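Local coordinates for protein DsvD (Desulfovibrio vulgaris, PDB 1UCR), which may play an essential role in dissimilatory sulfite reduction and possibly binds DNA through its winged-helix motif, at residues M1-A4 with K5-V9; G17-S20 with K21-F24; E38-K41 with I42-L46. All coordinates share one frame; numbering follows the deposited sequence. Where two conformers were deposited one is given.

Contact 1: residues M1-A4 with K5-V9. With SO4 (sulfate ion), chain F.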
loop_
_atom_site.group_PDB
_atom_site.type_symbol
_atom_site.label_atom_id
_atom_site.label_comp_id
_atom_site.label_asym_id
_atom_site.label_seq_id
_atom_site.Cartn_x
_atom_site.Cartn_y
_atom_site.Cartn_z
ATOM N N MET B 1 -1.516 -10.054 9.156
ATOM C CA MET B 1 -2.624 -9.141 9.352
ATOM C C MET B 1 -3.902 -9.807 9.854
ATOM O O MET B 1 -4.313 -10.871 9.372
ATOM C CB MET B 1 -2.826 -8.558 7.944
ATOM C CG MET B 1 -3.880 -7.526 7.960
ATOM S SD MET B 1 -4.069 -6.557 6.483
ATOM C CE MET B 1 -2.479 -5.699 6.438
ATOM N N GLU B 2 -4.624 -9.183 10.805
ATOM C CA GLU B 2 -5.886 -9.834 11.215
ATOM C C GLU B 2 -6.947 -9.867 10.127
ATOM O O GLU B 2 -6.943 -9.053 9.225
ATOM C CB GLU B 2 -6.487 -9.227 12.483
ATOM C CG GLU B 2 -6.942 -7.797 12.301
ATOM C CD GLU B 2 -7.651 -7.099 13.428
ATOM O OE1 GLU B 2 -8.441 -6.180 13.126
ATOM O OE2 GLU B 2 -7.440 -7.422 14.613
ATOM N N GLU B 3 -7.855 -10.837 10.174
ATOM C CA GLU B 3 -8.835 -11.099 9.132
ATOM C C GLU B 3 -9.624 -9.874 8.709
ATOM O O GLU B 3 -9.811 -9.617 7.513
ATOM C CB GLU B 3 -9.832 -12.188 9.617
ATOM C CG GLU B 3 -10.738 -12.630 8.477
ATOM C CD GLU B 3 -11.423 -13.958 8.722
ATOM O OE1 GLU B 3 -12.450 -14.167 8.029
ATOM O OE2 GLU B 3 -10.993 -14.787 9.547
ATOM N N ALA B 4 -10.114 -9.072 9.661
ATOM C CA ALA B 4 -10.916 -7.928 9.284
ATOM C C ALA B 4 -10.122 -6.917 8.467
ATOM O O ALA B 4 -10.628 -6.326 7.503
ATOM C CB ALA B 4 -11.526 -7.217 10.500
ATOM N N LYS B 5 -8.849 -6.715 8.863
ATOM C CA LYS B 5 -7.981 -5.844 8.075
ATOM C C LYS B 5 -7.643 -6.438 6.724
ATOM O O LYS B 5 -7.636 -5.725 5.719
ATOM C CB LYS B 5 -6.727 -5.564 8.908
ATOM C CG LYS B 5 -7.030 -4.616 10.073
ATOM C CD LYS B 5 -5.741 -4.402 10.853
ATOM C CE LYS B 5 -6.065 -3.494 12.021
ATOM N NZ LYS B 5 -4.901 -3.311 12.904
ATOM N N GLN B 6 -7.382 -7.747 6.668
ATOM C CA GLN B 6 -7.087 -8.394 5.427
ATOM C C GLN B 6 -8.255 -8.271 4.442
ATOM O O GLN B 6 -8.056 -8.094 3.231
ATOM C CB GLN B 6 -6.749 -9.892 5.647
ATOM C CG GLN B 6 -6.290 -10.553 4.332
ATOM C CD GLN B 6 -4.943 -9.931 3.979
ATOM O OE1 GLN B 6 -3.981 -10.034 4.730
ATOM N NE2 GLN B 6 -4.820 -9.282 2.835
ATOM N N LYS B 7 -9.488 -8.307 4.947
ATOM C CA LYS B 7 -10.663 -8.147 4.063
ATOM C C LYS B 7 -10.724 -6.758 3.458
ATOM O O LYS B 7 -11.113 -6.591 2.289
ATOM C CB LYS B 7 -11.938 -8.450 4.873
ATOM C CG LYS B 7 -12.107 -9.968 5.162
ATOM C CD LYS B 7 -13.429 -10.271 5.891
ATOM C CE LYS B 7 -13.520 -11.777 6.135
ATOM N NZ LYS B 7 -14.765 -12.184 6.804
ATOM N N VAL B 8 -10.347 -5.719 4.225
ATOM C CA VAL B 8 -10.240 -4.360 3.633
ATOM C C VAL B 8 -9.210 -4.358 2.511
ATOM O O VAL B 8 -9.477 -3.843 1.409
ATOM C CB VAL B 8 -9.871 -3.372 4.732
ATOM C CG1 VAL B 8 -9.494 -1.999 4.192
ATOM C CG2 VAL B 8 -11.016 -3.255 5.744
ATOM N N VAL B 9 -7.990 -4.854 2.828
ATOM C CA VAL B 9 -6.939 -4.837 1.821
ATOM C C VAL B 9 -7.373 -5.615 0.567
ATOM O O VAL B 9 -7.166 -5.180 -0.581
ATOM C CB VAL B 9 -5.650 -5.413 2.388
ATOM C CG1 VAL B 9 -4.557 -5.598 1.351
ATOM C CG2 VAL B 9 -5.143 -4.466 3.480
HETATM S S SO4 F . -3.053 -6.724 12.860
HETATM O O1 SO4 F . -3.987 -5.777 13.531
HETATM O O2 SO4 F . -2.885 -7.881 13.721
HETATM O O3 SO4 F . -1.695 -6.118 12.753
HETATM O O4 SO4 F . -3.528 -6.933 11.490
HETATM O O HOH W 1 -3.030 -11.979 6.313
#

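Contact 2: residues G17-S20 with K21-F24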
loop_
_atom_site.group_PDB
_atom_site.type_symbol
_atom_site.label_atom_id
_atom_site.label_comp_id
_atom_site.label_asym_id
_atom_site.label_seq_id
_atom_site.Cartn_x
_atom_site.Cartn_y
_atom_site.Cartn_z
ATOM N N GLY B 17 -13.790 -3.170 -11.144
ATOM C CA GLY B 17 -14.786 -2.575 -10.249
ATOM C C GLY B 17 -14.139 -1.860 -9.077
ATOM O O GLY B 17 -14.717 -1.798 -7.981
ATOM N N SER B 18 -12.930 -1.267 -9.262
ATOM C CA SER B 18 -12.221 -0.607 -8.156
ATOM C C SER B 18 -11.837 0.827 -8.534
ATOM O O SER B 18 -12.042 1.361 -9.641
ATOM C CB SER B 18 -11.069 -1.543 -7.753
ATOM O OG SER B 18 -10.455 -1.081 -6.540
ATOM N N LYS B 19 -11.283 1.580 -7.597
ATOM C CA LYS B 19 -10.760 2.937 -7.844
ATOM C C LYS B 19 -9.859 3.227 -6.676
ATOM O O LYS B 19 -9.605 2.429 -5.772
ATOM C CB LYS B 19 -11.914 3.924 -8.033
ATOM C CG LYS B 19 -12.847 3.990 -6.833
ATOM C CD LYS B 19 -14.113 4.759 -7.239
ATOM C CE LYS B 19 -15.148 4.845 -6.143
ATOM N NZ LYS B 19 -14.846 5.747 -4.979
ATOM N N SER B 20 -9.248 4.420 -6.710
ATOM C CA SER B 20 -8.095 4.656 -5.853
ATOM C C SER B 20 -8.493 4.860 -4.402
ATOM O O SER B 20 -7.606 4.678 -3.552
ATOM C CB SER B 20 -7.294 5.893 -6.341
ATOM O OG SER B 20 -8.111 7.084 -6.250
ATOM N N LYS B 21 -9.742 5.275 -4.170
ATOM C CA LYS B 21 -10.192 5.538 -2.767
ATOM C C LYS B 21 -11.689 5.343 -2.682
ATOM O O LYS B 21 -12.428 5.471 -3.650
ATOM C CB LYS B 21 -9.748 6.909 -2.274
ATOM C CG LYS B 21 -10.246 8.044 -3.151
ATOM C CD LYS B 21 -9.686 9.431 -2.683
ATOM C CE LYS B 21 -10.256 10.525 -3.552
ATOM N NZ LYS B 21 -9.722 11.874 -3.229
ATOM N N PHE B 22 -12.156 5.021 -1.472
ATOM C CA PHE B 22 -13.538 4.731 -1.164
ATOM C C PHE B 22 -13.929 5.488 0.111
ATOM O O PHE B 22 -13.099 5.745 0.967
ATOM C CB PHE B 22 -13.742 3.231 -0.978
ATOM C CG PHE B 22 -13.694 2.461 -2.267
ATOM C CD1 PHE B 22 -12.471 2.005 -2.767
ATOM C CD2 PHE B 22 -14.867 2.160 -2.975
ATOM C CE1 PHE B 22 -12.405 1.269 -3.947
ATOM C CE2 PHE B 22 -14.791 1.421 -4.159
ATOM C CZ PHE B 22 -13.579 0.953 -4.596
ATOM N N TYR B 23 -15.206 5.837 0.230
ATOM C CA TYR B 23 -15.715 6.482 1.434
ATOM C C TYR B 23 -15.654 5.585 2.647
ATOM O O TYR B 23 -15.773 4.377 2.530
ATOM C CB TYR B 23 -17.208 6.867 1.230
ATOM C CG TYR B 23 -17.340 7.942 0.171
ATOM C CD1 TYR B 23 -17.958 7.658 -1.052
ATOM C CD2 TYR B 23 -16.888 9.234 0.375
ATOM C CE1 TYR B 23 -18.097 8.665 -2.013
ATOM C CE2 TYR B 23 -16.981 10.220 -0.547
ATOM C CZ TYR B 23 -17.609 9.912 -1.762
ATOM O OH TYR B 23 -17.672 10.927 -2.707
ATOM N N PHE B 24 -15.578 6.206 3.823
ATOM C CA PHE B 24 -15.771 5.434 5.052
ATOM C C PHE B 24 -16.972 4.527 4.962
ATOM O O PHE B 24 -16.919 3.341 5.270
ATOM C CB PHE B 24 -15.930 6.446 6.205
ATOM C CG PHE B 24 -16.247 5.708 7.505
ATOM C CD1 PHE B 24 -15.324 4.831 8.094
ATOM C CD2 PHE B 24 -17.470 5.829 8.120
ATOM C CE1 PHE B 24 -15.631 4.127 9.245
ATOM C CE2 PHE B 24 -17.795 5.166 9.317
ATOM C CZ PHE B 24 -16.862 4.299 9.885
#

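Contact 3: residues E38-K41 with I42-L46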
loop_
_atom_site.group_PDB
_atom_site.type_symbol
_atom_site.label_atom_id
_atom_site.label_comp_id
_atom_site.label_asym_id
_atom_site.label_seq_id
_atom_site.Cartn_x
_atom_site.Cartn_y
_atom_site.Cartn_z
ATOM N N GLU B 38 -15.917 0.210 15.089
ATOM C CA GLU B 38 -14.798 -0.726 14.892
ATOM C C GLU B 38 -14.267 -0.605 13.460
ATOM O O GLU B 38 -13.050 -0.711 13.251
ATOM C CB GLU B 38 -15.276 -2.143 15.214
ATOM C CG GLU B 38 -14.174 -3.177 15.061
ATOM C CD GLU B 38 -12.995 -3.037 16.000
ATOM O OE1 GLU B 38 -12.036 -3.846 15.809
ATOM O OE2 GLU B 38 -12.956 -2.194 16.936
ATOM N N VAL B 39 -15.119 -0.377 12.463
ATOM C CA VAL B 39 -14.618 -0.147 11.101
ATOM C C VAL B 39 -13.704 1.064 11.099
ATOM O O VAL B 39 -12.623 1.069 10.516
ATOM C CB VAL B 39 -15.779 -0.023 10.091
ATOM C CG1 VAL B 39 -15.220 0.249 8.692
ATOM C CG2 VAL B 39 -16.654 -1.269 10.093
ATOM N N LYS B 40 -14.122 2.143 11.784
ATOM C CA LYS B 40 -13.258 3.322 11.855
ATOM C C LYS B 40 -11.941 2.978 12.518
ATOM O O LYS B 40 -10.887 3.390 12.044
ATOM C CB LYS B 40 -13.977 4.453 12.614
ATOM C CG LYS B 40 -13.102 5.713 12.752
ATOM C CD LYS B 40 -12.724 6.476 11.485
ATOM C CE LYS B 40 -13.957 7.126 10.809
ATOM N NZ LYS B 40 -13.460 8.006 9.644
ATOM N N LYS B 41 -11.954 2.192 13.601
ATOM C CA LYS B 41 -10.693 1.832 14.262
ATOM C C LYS B 41 -9.793 1.012 13.373
ATOM O O LYS B 41 -8.582 1.242 13.330
ATOM C CB LYS B 41 -11.013 1.090 15.574
ATOM C CG LYS B 41 -11.560 1.967 16.712
ATOM C CD LYS B 41 -10.519 2.873 17.332
ATOM C CE LYS B 41 -11.018 3.726 18.488
ATOM N NZ LYS B 41 -11.660 3.000 19.630
ATOM N N ILE B 42 -10.352 0.022 12.664
ATOM C CA ILE B 42 -9.423 -0.770 11.854
ATOM C C ILE B 42 -8.881 -0.016 10.674
ATOM O O ILE B 42 -7.691 -0.189 10.344
ATOM C CB ILE B 42 -9.962 -2.127 11.458
ATOM C CG1 ILE B 42 -11.034 -2.039 10.437
ATOM C CG2 ILE B 42 -10.366 -2.993 12.654
ATOM C CD1 ILE B 42 -11.433 -3.406 9.892
ATOM N N LEU B 43 -9.694 0.844 10.050
ATOM C CA LEU B 43 -9.172 1.663 8.962
ATOM C C LEU B 43 -8.081 2.604 9.472
ATOM O O LEU B 43 -7.052 2.814 8.793
ATOM C CB LEU B 43 -10.331 2.479 8.332
ATOM C CG LEU B 43 -11.322 1.638 7.535
ATOM C CD1 LEU B 43 -12.506 2.514 7.149
ATOM C CD2 LEU B 43 -10.696 1.054 6.266
ATOM N N THR B 44 -8.288 3.189 10.655
ATOM C CA THR B 44 -7.309 4.121 11.187
ATOM C C THR B 44 -6.019 3.406 11.491
ATOM O O THR B 44 -4.943 3.967 11.219
ATOM C CB THR B 44 -7.888 4.760 12.484
ATOM O OG1 THR B 44 -9.108 5.434 12.164
ATOM C CG2 THR B 44 -6.917 5.771 13.011
ATOM N N ALA B 45 -6.079 2.186 12.041
ATOM C CA ALA B 45 -4.851 1.442 12.299
ATOM C C ALA B 45 -4.120 1.132 11.015
ATOM O O ALA B 45 -2.899 1.234 10.962
ATOM C CB ALA B 45 -5.227 0.139 12.996
ATOM N N LEU B 46 -4.844 0.788 9.944
ATOM C CA LEU B 46 -4.198 0.563 8.648
ATOM C C LEU B 46 -3.588 1.853 8.096
ATOM O O LEU B 46 -2.530 1.750 7.435
ATOM C CB LEU B 46 -5.179 -0.061 7.670
ATOM C CG LEU B 46 -5.571 -1.503 7.960
ATOM C CD1 LEU B 46 -6.774 -1.867 7.149
ATOM C CD2 LEU B 46 -4.413 -2.456 7.641
#

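Contact 1: residues M1-A4 with K5-V9
Residues 1-9 pass from a short extended lead into the first turns of helix 3-12, where Glu2 is the N-cap residue and its O accepts from Gln6 N at 2.9 Å; Glu3 O accepts from Lys7 N, and the bond from Val8 N to Ala4 O is weak. Met1 folds back over the start of the helix. Its side chain crosses Lys5 at about a right angle, Met1 CG lying 3.6 Å from Lys5 CB, since a chi1 of -176° turns it away from its own N, and SD comes within 3.8 Å of Val9 CG2. A sulfate ion, probably from the crystallisation liquor, sits at the helix start: Glu2 N donates to its O4 (2.6 Å), and the extended Lys5 chain reaches its O1 with NZ (2.7 Å). The positive end of the helix probably adds to this attraction. Glu3, the next residue along, forms a salt bridge through OE1 with Lys7 NZ at 3.3 Å, the two chains slanting across one another. Gln6 OE1 takes a water at 2.7 Å, and Gln6 NE2 donates to Asp10 and to Glu50 of the second subunit. Met1 and Val9 also pack against that subunit, whereas Glu2, Ala4, Lys5 and Val8 lie against helix 36-48, and Val9 touches Val51, just before strand 52-57.

Contact 2: residues G17-S20 with K21-F24
Lys19 and Phe22 meet where the loop after helix 3-12 enters strand 22-23, the short first strand of the winged-helix sheet. The lysine chain arches over one face of the phenylalanine ring. Its CG stands 3.8 Å above the ring plane of Phe22, displaced toward the rim and nearest to CZ, in a CH-pi contact. At the far end of the arch, Lys19 NZ lies over the same face, 4.5 Å from the ring centroid of Phe22 and 24° off the normal, which makes a cation-pi pair. The bend at the last torsion (chi4 72°) turns this ammonium group back to the main chain, and Lys19 NZ donates to Lys21 O at 2.8 Å, lying in the carbonyl plane with a C=O...N angle of 156°. A single lysine thus ties its own loop to the strand start by a charged hydrogen bond while its methylenes cover an aromatic face. The ring is bordered from other directions as well. Lys19 O approaches Phe22 CE1 at 3.5 Å, and Ser18 OG stands at the ring edge, near its plane, 4.0 Å from that same CE1 of Phe22. Phe11 of helix 3-12 packs edge-to-face with Phe22. The Lys21 side chain leads elsewhere, to a cation-pi contact with Trp55, and Ser20 packs on Gln71 of the second subunit. Backbone hydrogen bonds join Phe22 to Tyr63 in strand 60-65. Such a brief strand, lying between the first two helices and pairing with the last strand of a beta hairpin, is characteristic of the winged-helix fold.

Contact 3: residues E38-K41 with I42-L46
Within helix 36-48, the third of the winged-helix domain, Thr44 grips Lys40 O twice, its OG1 donating at 2.7 Å and its N at 3.0 Å. The hydroxyl lies 37° out of the carbonyl plane and the amide arrives from the opposite face, which leaves room for both on one oxygen. Setting OG1 beside its own backbone N (chi1 -59°) is what lets Thr44 turn its hydroxyl back along the helix. By its place in the fold this helix is probably the counterpart of the recognition helix of related DNA-binding proteins. Its regular i to i+4 ladder continues on both flanks, for example from Ile42 N to Glu38 O at 2.9 Å. Lys40 bends twice along its chain and slants across Thr44, with CD 3.8 Å from Thr44 OG1; its ammonium group is held farther on by Tyr63 OH, and it forms a cation-pi pair with Phe24. Glu38 and Ile42 cross at about a right angle, OE1 of Glu38 touching CG2 of Ile42 at 3.7 Å. On the buried side, Val39 and Leu43 run side by side in the same direction and present themselves to Phe24, while Ile42 and Leu43 also meet helix 3-12. Val39 CG1 touches Leu43 CD1 at 3.9 Å, and Leu43 CG rests 3.3 Å from Val39 O.

How the contacts relate
Contacts 1 and 3 are neighbours, with centres 10 Å apart, and join helix 3-12 to helix 36-48: Lys5 NZ lies 3.5 Å from Ala45 CB, and Val8 CG1 meets Leu43 CD2 at 3.9 Å. The same Lys5 NZ that holds the sulfate ion thus also packs on the third helix. Contact 2 reaches contact 3 through Phe24, whose CE1 lies 3.6 Å from Lys40 N and 3.9 Å from Val39 CG1. Contacts 1 and 2 do not touch; their centres are about 16 Å apart, on opposite sides of the chain's centre. Leu43 is common to both sets of links, packing on Val8 and on Phe24 within the hydrophobic core of the winged-helix domain.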